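Local coordinates for protein epoxide hydrolase (Aspergillus niger, PDB 3G02) that probably hydrolyses epoxides to diols as an alpha/beta-hydrolase-fold enzyme, here as an enantioselective variant obtained by directed evolution, at residues H116-S121 against E306-A311; S149-T154 against M168-V173; G191-S196 against R316-T321; M254-R259 against R310-Y315; H265-S268 against I272-L275. The protein carries 9 engineered substitutions. All coordinates share one frame; numbering follows the deposited sequence. Where two conformers were deposited one is given.

Contact 1: residues H116-S121 against E306-A311; sequences HGWPGS and ESFPRA
Trp118 meets Phe308 rim to rim, neither ring lying over the face of the other. The closest atoms are Trp118 CZ2 and Phe308 CE1, 3.5 Å apart, and on the same rim Trp118 NE1 comes within 3.6 Å of Phe308 CD1. The five-membered ring of Trp118 and the phenyl ring are turned 68° against each other, with the indole arriving at the phenyl edge, close to its plane. Both side chains extend away from their own backbone nitrogens (chi1 -174° for Trp118, 179° for Phe308), which lets the two rings span the gap between the loop and helix 307-311. One turn further along that helix, Ala311 CB sits beside the indole edge, 4.3 Å from Trp118 CD1. On its own side the indole is covered over one face by Pro119 CB, 3.5 Å above the plane, a packing that follows the cis peptide bond joining the two residues. His256 adds an edge-to-face partner for Trp118. The His-Gly-Trp-Pro sequence with its cis proline, following strand 110-115, is the HGXP motif of epoxide hydrolases, associated with their oxyanion hole.

Contact 2: residues S149-T154 against M168-V173; sequences SLPGYT and MDNARV
Pro151 and Asn170 run past one another in opposite directions, so that the amide oxygen of Asn170 lies alongside the proline ring. Asn170 OD1 comes to 3.3 Å from Pro151 CD and also nears CG. Leu150 crosses the asparagine at about a right angle, its CB 3.9 Å from the same OD1. One turn along the helix, Val173 reaches toward Pro151 end-on, its CG1 4.2 Å from CG of the proline; CG1 is the branch set opposite the backbone nitrogen (chi1 169°). Although aliphatic groups crowd it, OD1 is not without a polar partner: a water donates to Asn170 OD1 at 2.7 Å and to Pro151 O at 2.9 Å, tying the turn to the helix. The other end of the amide, ND2, is bonded to Gly166 O and to His313 NE2, which fixes its rotation. The loop itself is a type II turn from Leu150 to Tyr153, with Gly152 at positive phi. On the helix, Arg172 grips a single oxygen, Asp169 OD1, with both NH1 and NH2, and its NE forms a salt bridge with Glu93. Thus the turn leaving strand 143-148 packs on helix 167-180, whose Asn170 also touches Val198 of helix 194-205.

Contact 3: residues G191-S196 against R316-T321; sequences GGDIGS and REWVPT. Engineered in segment 316-321: Trp318 (natural residue Thr), Val319 (natural residue Thr).
The indole of Trp318, an engineered residue replacing the natural threonine, has Ile194 lying over one face and a water at its edge, in the ring plane. This face rests on the nucleophile elbow, the sharp Gly-x-Asp-x-Gly turn of the alpha/beta hydrolase fold, here Gly191 to Gly195, between strand 187-191 and helix 194-205. Ile194 CG1 stands 3.7 Å from the centroid of the six-membered ring and only 10° off its normal, a direct CH-pi contact. That branch reaches the ring because CG1 is set opposite the carbonyl carbon of Ile194 (chi1 -66°). Asp193, the predicted nucleophile, crosses the indole at about a right angle. Its OD1 is 4.1 Å from Trp318 CH2, a loose contact, and the carboxylate and ring planes are 50° apart.

Asp193 sits at positive phi in a strained backbone conformation, as expected for the nucleophile of such an elbow. Its OD2 accepts from Ile194 N at 2.9 Å, the donor lying above the carboxylate plane, and from Trp118 N, so two backbone N-H groups hold that oxygen. His375 packs beside it. Leu167 and Phe197 also touch Trp318, while Thr321 OG1 closes the end of the second segment on Trp318 O at 2.6 Å. One water bridges the two segments, accepting from Trp318 NE1 and donating to Asp193 O, each bond 2.9 Å long.

Contact 4: residues M254-R259 against R310-Y315; sequences MEHSTR and RAIHTY. With FMT (formic acid), chain C.
Tyr315 OH, on a ring packed against His256, donates a 2.6 Å hydrogen bond to O2 of a bound formic acid, probably from the crystallisation liquor. The tyrosine, the predicted proton donor, belongs to the helical cap over the alpha/beta hydrolase core, and Tyr252 OH bonds the same formic acid; such tyrosine pairs line the active site of epoxide hydrolases. The acid lies at the edge of the Tyr315 ring, and His256 lies over one face. The two rings form a T-shaped stack, planes at 87°, with the imidazole edge toward the phenol. ND1 of the histidine stands above the middle of the ring, 3.3 Å from Tyr315 CZ. Because His256 NE2 is hydrogen-bonded to the indole NE1 of Trp277, ND1 probably carries a hydrogen that points into the tyrosine face. His256 CB covers the inner part of the same ring, 3.4 Å from Tyr315 CG. Ile312 crosses the histidine at about a right angle and puts CG2 over the imidazole face, 3.9 Å from its centroid. CG2 takes this place because chi1 of 60° wedges CG1 between the backbone nitrogen and carbonyl carbon. Where the backbones come nearest, Ser257 CB is 4.3 Å from Tyr315 CB.

Contact 5: residues H265-S268 against I272-L275; sequences HVLS and IALL
The backbones of 265-268 and 272-275 come within 4.8 Å of each other, measured between the CA atoms of Leu267 and Leu274, as the chain turns from helix 260-268 into helix 271-284. These are two consecutive helices of the helical cap of the alpha/beta hydrolase fold, joined by a short link, and no hydrogen bond runs between the two segments. Leu267 makes the largest single share of the contact. With CG opposite the carbonyl carbon (chi1 -57°) and CD1 extending the chain (chi2 -172°), the other methyl, CD2, branches off over the backbone of the next helix, 3.6 Å from Ala273 O. The same methyl meets Ala273 CB at 4.1 Å. Ala273 points its methyl toward 265-268, and that methyl also lies against Val266 O at 3.8 Å, an oxygen that accepts a hydrogen bond from Ser269 OG. Leu274 comes in from the side, its CG set away from its own nitrogen (chi1 -172°).

Ser270 OG bonds Ile272 N in the short link between the helices. Beyond this junction, Phe308 of helix 307-311 packs on both leucines. On another side lies the second subunit, whose own Val266 touches Val266 and whose Ser269 touches Ala273, so this junction is part of the dimer interface. The leucine pair itself closes with Leu267 CB 4.0 Å from Leu274 CD1 and Leu267 O 3.7 Å from Leu274 CB.

Contacts 1, 3 and 4 crowd round the active site, their centres 10 to 13 Å apart: loops at the ends of strands 110-115 and 187-191 supply the core side, and helices 307-311 and 315-318 the cap side. Contacts 1 and 4 share Arg310 and Ala311. Contact 2, about 10 Å from contact 1, joins from the loop after strand 143-148, Ser307 bonding to Thr154, and Arg310 more weakly. Along the chain, contact 2 is nested within the span closed by contact 1, contacts 1 and 3 cross, and contact 5 falls inside contacts 1, 3 and 4. Contact 5, about 22 Å from contacts 2 and 3, reaches the active-site group through Phe308 and links the cap to the second subunit.

Contact 1: residues H116-S121 against E306-A311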
# COMPACT_ATOMS: atom_id res chain seq x y z
N HIS A 116 4.97 -22.77 -0.10
CA HIS A 116 4.01 -21.72 0.20
C HIS A 116 4.37 -20.40 -0.49
O HIS A 116 5.40 -20.28 -1.16
CB HIS A 116 3.92 -21.54 1.73
CG HIS A 116 5.06 -20.76 2.32
ND1 HIS A 116 6.13 -21.35 2.97
CD2 HIS A 116 5.29 -19.43 2.36
CE1 HIS A 116 6.96 -20.41 3.38
NE2 HIS A 116 6.48 -19.23 3.02
N GLY A 117 3.50 -19.40 -0.31
CA GLY A 117 3.78 -18.04 -0.76
C GLY A 117 3.39 -17.05 0.32
O GLY A 117 3.46 -17.35 1.52
N TRP A 118 2.97 -15.86 -0.11
CA TRP A 118 2.59 -14.78 0.80
C TRP A 118 1.09 -14.56 0.68
O TRP A 118 0.57 -14.52 -0.43
CB TRP A 118 3.34 -13.49 0.42
CG TRP A 118 3.11 -12.37 1.40
CD1 TRP A 118 3.94 -11.99 2.42
CD2 TRP A 118 1.96 -11.51 1.47
NE1 TRP A 118 3.38 -10.95 3.13
CE2 TRP A 118 2.17 -10.63 2.56
CE3 TRP A 118 0.78 -11.38 0.72
CZ2 TRP A 118 1.23 -9.66 2.93
CZ3 TRP A 118 -0.14 -10.41 1.07
CH2 TRP A 118 0.09 -9.56 2.17
N PRO A 119 0.38 -14.35 1.81
CA PRO A 119 0.82 -14.26 3.20
C PRO A 119 0.73 -15.59 3.93
O PRO A 119 0.32 -15.65 5.09
CB PRO A 119 -0.19 -13.28 3.80
CG PRO A 119 -1.48 -13.63 3.09
CD PRO A 119 -1.08 -14.12 1.70
N GLY A 120 1.12 -16.66 3.24
CA GLY A 120 1.09 -17.99 3.81
C GLY A 120 2.36 -18.40 4.52
O GLY A 120 3.21 -17.57 4.87
N SER A 121 2.49 -19.70 4.74
CA SER A 121 3.62 -20.27 5.47
C SER A 121 3.53 -21.79 5.41
O SER A 121 2.57 -22.35 4.86
CB SER A 121 3.60 -19.83 6.93
OG SER A 121 2.52 -20.45 7.62
N GLU A 306 8.30 -11.68 12.99
CA GLU A 306 8.66 -10.53 12.15
C GLU A 306 8.78 -10.92 10.68
O GLU A 306 9.72 -10.52 9.99
CB GLU A 306 9.97 -9.88 12.65
CG GLU A 306 9.87 -9.30 14.06
CD GLU A 306 11.19 -8.78 14.59
OE1 GLU A 306 12.22 -9.48 14.45
OE2 GLU A 306 11.20 -7.66 15.16
N SER A 307 7.81 -11.71 10.22
CA SER A 307 7.80 -12.24 8.86
C SER A 307 7.63 -11.16 7.79
O SER A 307 8.36 -11.16 6.80
CB SER A 307 6.70 -13.27 8.68
OG SER A 307 7.01 -14.48 9.34
N PHE A 308 6.67 -10.26 7.99
CA PHE A 308 6.27 -9.40 6.90
C PHE A 308 7.41 -8.60 6.25
O PHE A 308 7.57 -8.65 5.03
CB PHE A 308 5.10 -8.47 7.24
CG PHE A 308 4.73 -7.58 6.10
CD1 PHE A 308 3.86 -8.04 5.12
CD2 PHE A 308 5.34 -6.34 5.95
CE1 PHE A 308 3.56 -7.25 4.02
CE2 PHE A 308 5.05 -5.54 4.85
CZ PHE A 308 4.15 -5.99 3.89
N PRO A 309 8.19 -7.84 7.05
CA PRO A 309 9.22 -7.03 6.41
C PRO A 309 10.32 -7.84 5.71
O PRO A 309 11.00 -7.30 4.83
CB PRO A 309 9.81 -6.22 7.57
CG PRO A 309 9.49 -7.02 8.79
CD PRO A 309 8.15 -7.61 8.52
N ARG A 310 10.48 -9.10 6.10
CA ARG A 310 11.52 -9.97 5.54
C ARG A 310 11.04 -10.78 4.34
O ARG A 310 11.81 -11.08 3.43
CB ARG A 310 12.03 -10.93 6.62
CG ARG A 310 12.49 -10.25 7.91
CD ARG A 310 13.10 -11.24 8.89
NE ARG A 310 12.13 -12.18 9.44
CZ ARG A 310 12.17 -13.51 9.29
NH1 ARG A 310 13.14 -14.08 8.56
NH2 ARG A 310 11.24 -14.27 9.85
N ALA A 311 9.76 -11.12 4.34
CA ALA A 311 9.20 -12.04 3.35
C ALA A 311 8.95 -11.39 2.00
O ALA A 311 8.90 -12.07 0.97
CB ALA A 311 7.91 -12.64 3.88

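Contact 2: residues S149-T154 against M168-V173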
# COMPACT_ATOMS: atom_id res chain seq x y z
N SER A 149 9.99 -23.45 5.17
CA SER A 149 9.69 -22.03 5.30
C SER A 149 10.68 -21.33 4.39
O SER A 149 11.90 -21.43 4.57
CB SER A 149 9.86 -21.57 6.74
OG SER A 149 8.83 -22.09 7.56
N LEU A 150 10.16 -20.63 3.39
CA LEU A 150 11.02 -19.91 2.45
C LEU A 150 11.80 -18.84 3.21
O LEU A 150 11.35 -18.35 4.24
CB LEU A 150 10.19 -19.28 1.32
CG LEU A 150 9.49 -20.23 0.33
CD1 LEU A 150 8.64 -19.44 -0.64
CD2 LEU A 150 10.50 -21.08 -0.44
N PRO A 151 13.00 -18.50 2.71
CA PRO A 151 13.76 -17.39 3.29
C PRO A 151 12.87 -16.18 3.59
O PRO A 151 12.08 -15.76 2.74
CB PRO A 151 14.77 -17.07 2.20
CG PRO A 151 15.06 -18.41 1.59
CD PRO A 151 13.73 -19.13 1.59
N GLY A 152 12.99 -15.66 4.81
CA GLY A 152 12.22 -14.49 5.23
C GLY A 152 10.87 -14.76 5.88
O GLY A 152 10.22 -13.83 6.34
N TYR A 153 10.45 -16.03 5.93
CA TYR A 153 9.15 -16.37 6.52
C TYR A 153 9.27 -17.16 7.81
O TYR A 153 10.04 -18.13 7.89
CB TYR A 153 8.32 -17.22 5.57
CG TYR A 153 7.83 -16.59 4.29
CD1 TYR A 153 8.64 -16.54 3.16
CD2 TYR A 153 6.52 -16.10 4.19
CE1 TYR A 153 8.18 -16.01 1.96
CE2 TYR A 153 6.05 -15.56 3.00
CZ TYR A 153 6.88 -15.51 1.88
OH TYR A 153 6.41 -14.99 0.69
N THR A 154 8.45 -16.77 8.78
CA THR A 154 8.30 -17.45 10.07
C THR A 154 9.65 -17.84 10.70
O THR A 154 10.46 -16.96 11.01
CB THR A 154 7.24 -18.61 10.04
OG1 THR A 154 7.74 -19.75 9.33
CG2 THR A 154 5.95 -18.13 9.37
N MET A 168 15.47 -16.60 -7.81
CA MET A 168 16.47 -17.63 -8.10
C MET A 168 17.21 -18.07 -6.85
O MET A 168 17.52 -19.25 -6.67
CB MET A 168 17.46 -17.15 -9.17
CG MET A 168 18.41 -18.24 -9.67
SD MET A 168 17.54 -19.62 -10.46
CE MET A 168 16.91 -18.84 -11.94
N ASP A 169 17.50 -17.11 -5.97
CA ASP A 169 18.14 -17.40 -4.69
C ASP A 169 17.26 -18.30 -3.82
O ASP A 169 17.76 -19.23 -3.18
CB ASP A 169 18.44 -16.10 -3.94
CG ASP A 169 19.48 -15.24 -4.64
OD1 ASP A 169 20.56 -15.77 -4.98
OD2 ASP A 169 19.22 -14.04 -4.84
N ASN A 170 15.96 -18.02 -3.82
CA ASN A 170 15.00 -18.87 -3.12
C ASN A 170 15.00 -20.30 -3.67
O ASN A 170 15.01 -21.26 -2.90
CB ASN A 170 13.59 -18.28 -3.21
CG ASN A 170 13.31 -17.27 -2.11
OD1 ASN A 170 12.68 -17.60 -1.11
ND2 ASN A 170 13.77 -16.04 -2.29
N ALA A 171 15.01 -20.41 -5.00
CA ALA A 171 15.06 -21.71 -5.68
C ALA A 171 16.32 -22.48 -5.30
O ALA A 171 16.26 -23.66 -4.98
CB ALA A 171 14.95 -21.53 -7.18
N ARG A 172 17.46 -21.79 -5.32
CA ARG A 172 18.73 -22.42 -4.97
C ARG A 172 18.71 -22.96 -3.53
O ARG A 172 19.23 -24.05 -3.27
CB ARG A 172 19.89 -21.44 -5.18
CG ARG A 172 21.27 -22.07 -5.05
CD ARG A 172 22.38 -21.04 -5.23
NE ARG A 172 22.30 -19.98 -4.22
CZ ARG A 172 21.87 -18.74 -4.46
NH1 ARG A 172 21.50 -18.38 -5.68
NH2 ARG A 172 21.82 -17.87 -3.47
N VAL A 173 18.10 -22.22 -2.62
CA VAL A 173 17.95 -22.66 -1.23
C VAL A 173 17.08 -23.92 -1.11
O VAL A 173 17.43 -24.85 -0.39
CB VAL A 173 17.40 -21.52 -0.32
CG1 VAL A 173 17.01 -22.06 1.06
CG2 VAL A 173 18.44 -20.41 -0.18
O HOH W 1 10.91 -15.95 0.12

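Contact 3: residues G191-S196 against R316-T321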
# COMPACT_ATOMS: atom_id res chain seq x y z
N GLY A 191 3.80 -26.38 -5.85
CA GLY A 191 3.86 -24.96 -5.52
C GLY A 191 2.58 -24.20 -5.80
O GLY A 191 1.81 -24.54 -6.69
N GLY A 192 2.36 -23.16 -4.99
CA GLY A 192 1.30 -22.18 -5.20
C GLY A 192 1.87 -20.81 -4.93
O GLY A 192 2.93 -20.68 -4.32
N ASP A 193 1.17 -19.78 -5.40
CA ASP A 193 1.55 -18.39 -5.16
C ASP A 193 3.02 -18.15 -5.56
O ASP A 193 3.46 -18.62 -6.62
CB ASP A 193 1.28 -18.02 -3.70
CG ASP A 193 1.13 -16.54 -3.50
OD1 ASP A 193 0.11 -16.00 -3.95
OD2 ASP A 193 2.04 -15.92 -2.91
N ILE A 194 3.78 -17.43 -4.74
CA ILE A 194 5.19 -17.18 -5.03
C ILE A 194 5.95 -18.50 -5.16
O ILE A 194 6.82 -18.64 -6.01
CB ILE A 194 5.83 -16.26 -3.96
CG1 ILE A 194 5.19 -14.87 -4.04
CG2 ILE A 194 7.35 -16.16 -4.15
CD1 ILE A 194 5.42 -14.01 -2.81
N GLY A 195 5.56 -19.48 -4.35
CA GLY A 195 6.12 -20.83 -4.44
C GLY A 195 6.01 -21.46 -5.82
O GLY A 195 6.83 -22.30 -6.18
N SER A 196 4.98 -21.09 -6.58
CA SER A 196 4.83 -21.56 -7.96
C SER A 196 5.98 -21.08 -8.81
O SER A 196 6.57 -21.86 -9.57
CB SER A 196 3.51 -21.09 -8.57
OG SER A 196 2.42 -21.88 -8.13
N ARG A 316 9.67 -7.40 -5.67
CA ARG A 316 10.29 -6.54 -6.68
C ARG A 316 10.73 -7.32 -7.93
O ARG A 316 10.91 -6.72 -8.99
CB ARG A 316 11.44 -5.72 -6.10
CG ARG A 316 12.52 -6.53 -5.40
CD ARG A 316 13.49 -5.57 -4.76
NE ARG A 316 14.48 -6.20 -3.89
CZ ARG A 316 14.31 -6.41 -2.59
NH1 ARG A 316 13.17 -6.08 -1.99
NH2 ARG A 316 15.28 -6.97 -1.88
N GLU A 317 10.87 -8.64 -7.80
CA GLU A 317 11.11 -9.51 -8.96
C GLU A 317 9.83 -10.21 -9.44
O GLU A 317 9.68 -10.48 -10.63
CB GLU A 317 12.17 -10.56 -8.63
CG GLU A 317 13.56 -10.01 -8.41
CD GLU A 317 14.64 -11.07 -8.46
OE1 GLU A 317 14.30 -12.27 -8.43
OE2 GLU A 317 15.83 -10.70 -8.55
N TRP A 318 8.93 -10.53 -8.51
CA TRP A 318 7.74 -11.33 -8.82
C TRP A 318 6.64 -10.55 -9.55
O TRP A 318 5.97 -11.09 -10.43
CB TRP A 318 7.20 -11.99 -7.55
CG TRP A 318 6.12 -13.02 -7.77
CD1 TRP A 318 6.21 -14.18 -8.49
CD2 TRP A 318 4.79 -12.99 -7.23
NE1 TRP A 318 5.02 -14.87 -8.44
CE2 TRP A 318 4.13 -14.16 -7.68
CE3 TRP A 318 4.09 -12.09 -6.42
CZ2 TRP A 318 2.81 -14.45 -7.34
CZ3 TRP A 318 2.78 -12.37 -6.08
CH2 TRP A 318 2.15 -13.55 -6.54
N VAL A 319 6.47 -9.28 -9.17
CA VAL A 319 5.46 -8.41 -9.78
C VAL A 319 5.68 -8.22 -11.30
O VAL A 319 4.73 -8.38 -12.07
CB VAL A 319 5.32 -7.06 -9.00
CG1 VAL A 319 4.50 -6.05 -9.79
CG2 VAL A 319 4.70 -7.30 -7.63
N PRO A 320 6.93 -7.92 -11.73
CA PRO A 320 7.23 -7.85 -13.18
C PRO A 320 6.86 -9.11 -13.98
O PRO A 320 6.48 -9.00 -15.14
CB PRO A 320 8.75 -7.64 -13.21
CG PRO A 320 9.06 -6.98 -11.93
CD PRO A 320 8.13 -7.60 -10.94
N THR A 321 6.96 -10.29 -13.35
CA THR A 321 6.63 -11.55 -14.02
C THR A 321 5.13 -11.72 -14.19
O THR A 321 4.67 -12.47 -15.06
CB THR A 321 7.21 -12.79 -13.28
OG1 THR A 321 6.50 -13.02 -12.06
CG2 THR A 321 8.70 -12.61 -12.99
O HOH W 2 3.85 -17.41 -9.28

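Contact 4: residues M254-R259 against R310-Y315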
# COMPACT_ATOMS: atom_id res chain seq x y z
N MET A 254 2.05 -4.00 -5.49
CA MET A 254 2.83 -2.88 -6.01
C MET A 254 3.59 -2.16 -4.89
O MET A 254 4.72 -1.71 -5.09
CB MET A 254 1.93 -1.91 -6.77
CG MET A 254 1.36 -2.53 -8.03
SD MET A 254 2.55 -3.08 -9.26
CE MET A 254 3.58 -1.64 -9.49
N GLU A 255 2.96 -2.06 -3.72
CA GLU A 255 3.63 -1.45 -2.57
C GLU A 255 4.76 -2.35 -2.06
O GLU A 255 5.85 -1.86 -1.78
CB GLU A 255 2.61 -1.14 -1.47
CG GLU A 255 3.20 -0.46 -0.22
CD GLU A 255 3.70 0.96 -0.44
OE1 GLU A 255 3.45 1.56 -1.51
OE2 GLU A 255 4.36 1.49 0.49
N HIS A 256 4.51 -3.66 -1.97
CA HIS A 256 5.57 -4.61 -1.59
C HIS A 256 6.77 -4.53 -2.54
O HIS A 256 7.91 -4.64 -2.10
CB HIS A 256 5.07 -6.05 -1.64
CG HIS A 256 4.00 -6.40 -0.65
ND1 HIS A 256 3.49 -7.68 -0.56
CD2 HIS A 256 3.35 -5.68 0.29
CE1 HIS A 256 2.57 -7.73 0.37
NE2 HIS A 256 2.46 -6.53 0.91
N SER A 257 6.48 -4.37 -3.83
CA SER A 257 7.51 -4.34 -4.85
C SER A 257 8.33 -3.06 -4.79
O SER A 257 9.56 -3.10 -4.72
CB SER A 257 6.89 -4.47 -6.24
OG SER A 257 7.87 -4.27 -7.24
N THR A 258 7.64 -1.93 -4.80
CA THR A 258 8.28 -0.62 -4.95
C THR A 258 8.81 -0.00 -3.66
O THR A 258 9.83 0.71 -3.68
CB THR A 258 7.34 0.39 -5.61
OG1 THR A 258 6.16 0.55 -4.81
CG2 THR A 258 6.96 -0.08 -7.01
N ARG A 259 8.12 -0.26 -2.55
CA ARG A 259 8.47 0.35 -1.27
C ARG A 259 8.46 -0.66 -0.12
O ARG A 259 7.81 -0.42 0.92
CB ARG A 259 7.57 1.55 -0.97
CG ARG A 259 7.70 2.71 -1.94
CD ARG A 259 9.06 3.41 -1.87
NE ARG A 259 9.04 4.62 -2.69
CZ ARG A 259 9.32 4.65 -3.99
NH1 ARG A 259 9.67 3.53 -4.61
NH2 ARG A 259 9.25 5.79 -4.66
N ARG A 310 10.48 -9.10 6.10
CA ARG A 310 11.52 -9.97 5.54
C ARG A 310 11.04 -10.78 4.34
O ARG A 310 11.81 -11.08 3.43
CB ARG A 310 12.03 -10.93 6.62
CG ARG A 310 12.49 -10.25 7.91
CD ARG A 310 13.10 -11.24 8.89
NE ARG A 310 12.13 -12.18 9.44
CZ ARG A 310 12.17 -13.51 9.29
NH1 ARG A 310 13.14 -14.08 8.56
NH2 ARG A 310 11.24 -14.27 9.85
N ALA A 311 9.76 -11.12 4.34
CA ALA A 311 9.20 -12.04 3.35
C ALA A 311 8.95 -11.39 2.00
O ALA A 311 8.90 -12.07 0.97
CB ALA A 311 7.91 -12.64 3.88
N ILE A 312 8.78 -10.08 2.00
CA ILE A 312 8.33 -9.40 0.78
C ILE A 312 9.43 -9.08 -0.23
O ILE A 312 9.16 -8.50 -1.28
CB ILE A 312 7.47 -8.15 1.11
CG1 ILE A 312 8.26 -7.13 1.94
CG2 ILE A 312 6.17 -8.58 1.82
CD1 ILE A 312 7.55 -5.80 2.08
N HIS A 313 10.66 -9.51 0.06
CA HIS A 313 11.81 -9.23 -0.82
C HIS A 313 11.59 -9.68 -2.26
O HIS A 313 12.08 -9.05 -3.19
CB HIS A 313 13.11 -9.83 -0.26
CG HIS A 313 13.14 -11.33 -0.20
ND1 HIS A 313 12.62 -12.04 0.86
CD2 HIS A 313 13.65 -12.25 -1.05
CE1 HIS A 313 12.79 -13.33 0.65
NE2 HIS A 313 13.42 -13.49 -0.50
N THR A 314 10.83 -10.76 -2.44
CA THR A 314 10.63 -11.33 -3.77
C THR A 314 9.73 -10.49 -4.66
O THR A 314 9.78 -10.62 -5.88
CB THR A 314 10.02 -12.73 -3.69
OG1 THR A 314 8.87 -12.68 -2.85
CG2 THR A 314 11.03 -13.72 -3.11
N TYR A 315 8.91 -9.63 -4.06
CA TYR A 315 7.92 -8.90 -4.85
C TYR A 315 8.52 -8.01 -5.94
O TYR A 315 7.94 -7.90 -7.02
CB TYR A 315 6.99 -8.08 -3.95
CG TYR A 315 5.87 -8.91 -3.38
CD1 TYR A 315 6.09 -9.73 -2.27
CD2 TYR A 315 4.60 -8.90 -3.95
CE1 TYR A 315 5.06 -10.51 -1.74
CE2 TYR A 315 3.57 -9.67 -3.44
CZ TYR A 315 3.81 -10.47 -2.33
OH TYR A 315 2.79 -11.24 -1.80
C FMT C . 0.70 -12.94 -3.33
O1 FMT C . -0.19 -13.54 -3.94
O2 FMT C . 0.74 -11.72 -3.26
O HOH W 3 10.20 -6.36 -2.75

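Contact 5: residues H265-S268 against I272-L275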
# COMPACT_ATOMS: atom_id res chain seq x y z
N HIS A 265 7.98 -1.35 7.64
CA HIS A 265 7.92 -0.58 8.88
C HIS A 265 6.49 -0.29 9.32
O HIS A 265 6.16 -0.41 10.49
CB HIS A 265 8.72 0.71 8.75
CG HIS A 265 10.20 0.52 8.90
ND1 HIS A 265 10.79 0.21 10.10
CD2 HIS A 265 11.20 0.60 7.99
CE1 HIS A 265 12.09 0.11 9.94
NE2 HIS A 265 12.37 0.33 8.67
N VAL A 266 5.65 0.08 8.35
CA VAL A 266 4.23 0.34 8.62
C VAL A 266 3.55 -0.85 9.32
O VAL A 266 2.91 -0.69 10.36
CB VAL A 266 3.49 0.74 7.31
CG1 VAL A 266 1.98 0.69 7.48
CG2 VAL A 266 3.93 2.13 6.87
N LEU A 267 3.68 -2.04 8.76
CA LEU A 267 2.99 -3.21 9.32
C LEU A 267 3.66 -3.80 10.56
O LEU A 267 3.02 -4.51 11.34
CB LEU A 267 2.80 -4.29 8.25
CG LEU A 267 2.04 -3.85 7.00
CD1 LEU A 267 1.76 -5.06 6.17
CD2 LEU A 267 0.74 -3.11 7.32
N SER A 268 4.94 -3.49 10.75
CA SER A 268 5.65 -3.90 11.96
C SER A 268 5.29 -3.05 13.17
O SER A 268 5.51 -3.47 14.30
CB SER A 268 7.16 -3.82 11.74
OG SER A 268 7.57 -4.77 10.77
N ILE A 272 -2.36 -4.59 14.78
CA ILE A 272 -3.62 -4.26 14.11
C ILE A 272 -3.38 -3.80 12.66
O ILE A 272 -4.18 -4.12 11.77
CB ILE A 272 -4.45 -3.25 14.95
CG1 ILE A 272 -5.06 -3.98 16.16
CG2 ILE A 272 -5.52 -2.55 14.10
CD1 ILE A 272 -6.07 -5.06 15.85
N ALA A 273 -2.29 -3.08 12.42
CA ALA A 273 -1.88 -2.75 11.05
C ALA A 273 -1.66 -4.03 10.25
O ALA A 273 -2.17 -4.18 9.15
CB ALA A 273 -0.62 -1.89 11.04
N LEU A 274 -0.90 -4.96 10.83
CA LEU A 274 -0.65 -6.23 10.17
C LEU A 274 -1.95 -7.00 9.91
O LEU A 274 -2.15 -7.55 8.81
CB LEU A 274 0.34 -7.06 10.99
CG LEU A 274 0.85 -8.34 10.34
CD1 LEU A 274 1.80 -8.05 9.19
CD2 LEU A 274 1.53 -9.19 11.39
N LEU A 275 -2.82 -7.05 10.91
CA LEU A 275 -4.10 -7.76 10.77
C LEU A 275 -4.96 -7.18 9.65
O LEU A 275 -5.57 -7.93 8.89
CB LEU A 275 -4.87 -7.74 12.10
CG LEU A 275 -6.29 -8.34 12.12
CD1 LEU A 275 -6.29 -9.84 11.83
CD2 LEU A 275 -6.94 -8.08 13.47